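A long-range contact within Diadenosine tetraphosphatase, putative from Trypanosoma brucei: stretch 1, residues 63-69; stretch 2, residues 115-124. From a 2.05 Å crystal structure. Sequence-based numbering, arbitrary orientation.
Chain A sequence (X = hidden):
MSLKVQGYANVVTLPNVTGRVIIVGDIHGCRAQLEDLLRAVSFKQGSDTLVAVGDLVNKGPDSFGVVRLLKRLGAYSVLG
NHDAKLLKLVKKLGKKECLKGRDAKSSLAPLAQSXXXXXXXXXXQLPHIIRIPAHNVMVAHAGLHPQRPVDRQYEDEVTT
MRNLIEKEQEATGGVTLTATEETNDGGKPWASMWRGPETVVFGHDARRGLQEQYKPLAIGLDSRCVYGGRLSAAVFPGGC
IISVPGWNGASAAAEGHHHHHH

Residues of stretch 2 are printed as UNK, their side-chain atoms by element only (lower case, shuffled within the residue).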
# COMPACT_ATOMS: atom_id res chain seq x y z
N SER A 63 4.56 -4.69 -14.76
CA SER A 63 5.05 -4.75 -13.38
C SER A 63 6.46 -4.17 -13.26
O SER A 63 6.73 -3.39 -12.35
CB SER A 63 5.07 -6.19 -12.88
OG SER A 63 3.76 -6.74 -12.82
N PHE A 64 7.33 -4.55 -14.18
CA PHE A 64 8.72 -4.10 -14.16
C PHE A 64 8.90 -2.59 -14.33
O PHE A 64 9.75 -1.99 -13.66
CB PHE A 64 9.52 -4.85 -15.23
CG PHE A 64 9.50 -6.35 -15.08
CD1 PHE A 64 9.34 -6.93 -13.82
CD2 PHE A 64 9.66 -7.18 -16.18
CE1 PHE A 64 9.35 -8.32 -13.66
CE2 PHE A 64 9.67 -8.57 -16.04
CZ PHE A 64 9.51 -9.14 -14.77
N GLY A 65 8.12 -1.99 -15.21
CA GLY A 65 8.22 -0.56 -15.43
C GLY A 65 7.77 0.24 -14.22
O GLY A 65 8.34 1.29 -13.91
N VAL A 66 6.76 -0.28 -13.53
CA VAL A 66 6.23 0.36 -12.33
C VAL A 66 7.30 0.48 -11.27
O VAL A 66 7.49 1.55 -10.67
CB VAL A 66 5.05 -0.45 -11.74
CG1 VAL A 66 4.87 -0.12 -10.26
CG2 VAL A 66 3.78 -0.15 -12.50
N VAL A 67 8.00 -0.62 -11.03
CA VAL A 67 9.04 -0.66 -10.01
C VAL A 67 10.26 0.17 -10.35
O VAL A 67 10.86 0.79 -9.47
CB VAL A 67 9.44 -2.13 -9.73
CG1 VAL A 67 10.64 -2.19 -8.80
CG2 VAL A 67 8.25 -2.87 -9.10
N ARG A 68 10.61 0.21 -11.64
CA ARG A 68 11.76 0.99 -12.08
C ARG A 68 11.47 2.49 -12.04
O ARG A 68 12.36 3.29 -11.80
CB ARG A 68 12.17 0.57 -13.50
CG ARG A 68 13.06 -0.65 -13.51
CD ARG A 68 13.14 -1.29 -14.88
NE ARG A 68 14.11 -2.38 -14.89
CZ ARG A 68 14.13 -3.35 -15.80
NH1 ARG A 68 13.23 -3.37 -16.78
NH2 ARG A 68 15.05 -4.31 -15.72
N LEU A 69 10.21 2.85 -12.29
CA LEU A 69 9.81 4.25 -12.25
C LEU A 69 9.94 4.74 -10.80
O LEU A 69 10.52 5.79 -10.54
CB LEU A 69 8.36 4.41 -12.72
CG LEU A 69 7.75 5.80 -12.52
CD1 LEU A 69 8.61 6.84 -13.22
CD2 LEU A 69 6.35 5.83 -13.08
N UNK A 115 11.69 -12.04 -13.55
CA UNK A 115 12.08 -10.87 -12.77
C UNK A 115 13.58 -10.56 -12.76
O UNK A 115 14.41 -11.39 -12.37
c UNK A 115 11.58 -10.96 -11.29
c UNK A 115 11.76 -9.61 -10.61
c UNK A 115 12.32 -12.05 -10.53
c UNK A 115 11.29 -9.57 -9.16
N UNK A 116 13.95 -9.36 -13.22
CA UNK A 116 15.35 -8.91 -13.28
C UNK A 116 15.90 -8.52 -11.91
O UNK A 116 15.15 -8.17 -11.00
c UNK A 116 15.31 -7.75 -14.26
c UNK A 116 13.95 -7.17 -14.03
c UNK A 116 13.07 -8.39 -13.91
N UNK A 117 17.23 -8.58 -11.78
CA UNK A 117 17.93 -8.27 -10.54
C UNK A 117 17.54 -6.96 -9.88
O UNK A 117 17.19 -6.94 -8.69
o UNK A 117 19.88 -9.60 -11.15
c UNK A 117 20.20 -7.88 -9.49
c UNK A 117 19.46 -8.28 -10.77
N UNK A 118 17.61 -5.86 -10.62
CA UNK A 118 17.28 -4.56 -10.06
C UNK A 118 15.88 -4.55 -9.44
O UNK A 118 15.71 -4.19 -8.28
c UNK A 118 17.42 -3.46 -11.12
c UNK A 118 16.47 -3.64 -12.29
o UNK A 118 16.39 -4.76 -12.83
o UNK A 118 15.82 -2.65 -12.68
N UNK A 119 14.88 -4.97 -10.21
CA UNK A 119 13.51 -5.02 -9.71
C UNK A 119 13.45 -5.84 -8.41
O UNK A 119 12.95 -5.37 -7.39
c UNK A 119 12.53 -4.82 -12.02
c UNK A 119 11.14 -5.76 -10.16
c UNK A 119 12.55 -5.66 -10.74
N UNK A 120 13.98 -7.06 -8.46
CA UNK A 120 13.99 -7.94 -7.30
C UNK A 120 14.67 -7.28 -6.10
O UNK A 120 14.27 -7.49 -4.95
c UNK A 120 14.70 -9.24 -7.65
c UNK A 120 14.87 -10.21 -6.50
o UNK A 120 15.21 -12.13 -7.85
c UNK A 120 15.64 -11.45 -6.90
o UNK A 120 16.69 -11.73 -6.28
N UNK A 121 15.70 -6.48 -6.37
CA UNK A 121 16.43 -5.80 -5.31
C UNK A 121 15.58 -4.71 -4.65
O UNK A 121 15.57 -4.59 -3.42
o UNK A 121 18.62 -6.23 -6.24
c UNK A 121 17.73 -5.18 -5.85
c UNK A 121 18.40 -4.32 -4.79
N UNK A 122 14.87 -3.93 -5.46
CA UNK A 122 14.03 -2.86 -4.95
C UNK A 122 12.94 -3.42 -4.04
O UNK A 122 12.69 -2.87 -2.96
o UNK A 122 9.97 2.13 -4.28
c UNK A 122 11.11 -1.17 -5.41
c UNK A 122 12.98 0.32 -5.41
c UNK A 122 10.80 1.12 -4.73
c UNK A 122 13.37 -2.09 -6.10
c UNK A 122 10.28 -0.14 -4.95
c UNK A 122 12.16 1.37 -4.96
c UNK A 122 12.47 -0.95 -5.65
N UNK A 123 12.30 -4.50 -4.48
CA UNK A 123 11.23 -5.14 -3.71
C UNK A 123 11.76 -5.77 -2.43
O UNK A 123 11.10 -5.77 -1.39
c UNK A 123 9.13 -7.09 -6.39
c UNK A 123 8.74 -4.81 -5.47
c UNK A 123 9.79 -5.85 -5.80
c UNK A 123 10.55 -6.24 -4.54
N UNK A 124 12.96 -6.33 -2.52
CA UNK A 124 13.59 -7.01 -1.40
C UNK A 124 13.96 -6.08 -0.25
O UNK A 124 14.28 -6.55 0.84
o UNK A 124 15.36 -8.58 -0.90
c UNK A 124 14.83 -7.75 -1.91

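Position 115 precedes the helix and carries four carbons, forked at the first, one arm two carbons long, packed against the Phe 64 ring. This is Ile 115. Its CG1 lies 4.1 Å from Phe 64 CE1 and its CA 3.7 Å from Phe 64 CZ, so an aliphatic residue gives the ring an apolar border.

At position 116 three carbons close a ring onto the backbone nitrogen, one of them over a face of the Phe 64 ring; only proline does this. Pro 116 holds the N-cap position, where its lack of an amide hydrogen costs the helix nothing. Its CD makes a CH-pi contact, 3.8 Å from the Phe 64 ring centroid and 14° off the normal.

Position 117 has one carbon bearing an oxygen and a carbon, and touches nothing on stretch 1: Thr 117. It points away, and a small polar side chain suits this exposed first turn.

Position 118 has two carbons, the second carrying two oxygens, both within reach of Arg 68. This is Asp 118. Arg 68 NE donates to Asp 118 OD2 at 2.8 Å and Arg 68 NH2 to Asp 118 OD1 at 3.2 Å, a two-pronged salt bridge.

Position 119 shows one carbon carrying two others, which pack against Phe 64, Val 67 and Arg 68: Val 119. Val 119 CG1 packs 3.9 Å from Val 67 CG1, both CG1 and CG2 lie 4.2 Å from Phe 64 CD1, and CG2 sits 4.1 Å from Arg 68 NE, over one guanidinium face. A compact, branched side chain fits this buried place.

Position 120, three carbons and two terminal oxygens without contact to stretch 1, is Glu 120; its charge points away from the apolar contact. Position 121, a carbon bearing one oxygen and one carbon, also untouched, is Thr 121, whose OG1 donates a hydrogen bond to Thr 117 O at 2.9 Å.

Position 122 has one carbon leading to a six-carbon ring bearing an oxygen, with a ring carbon against Val 67: Tyr 122. The ring offers carbon surface, CD2 lying 3.6 Å from Val 67 CG1, while OH is hydrogen-bonded elsewhere in the structure.

Position 123, four carbons forked at the second, also meets Val 67: Leu 123. CA-to-CB points sideways, but the side chain is long enough for CD2 to come within 4.1 Å of Val 67 CG2. Position 124, one carbon and one oxygen, out of reach, is Ser 124, small and polar as suits exposure.

The helices cross at 61°, their axes approaching to 9.6 Å. Val 67 packs among Val 119, Tyr 122 and Leu 123, Phe 64 rests against the segment entering the second helix, and the Arg 68–Asp 118 salt bridge adds a directional clasp.

Stretch 2, residues 115-124: IPTDVETYLS
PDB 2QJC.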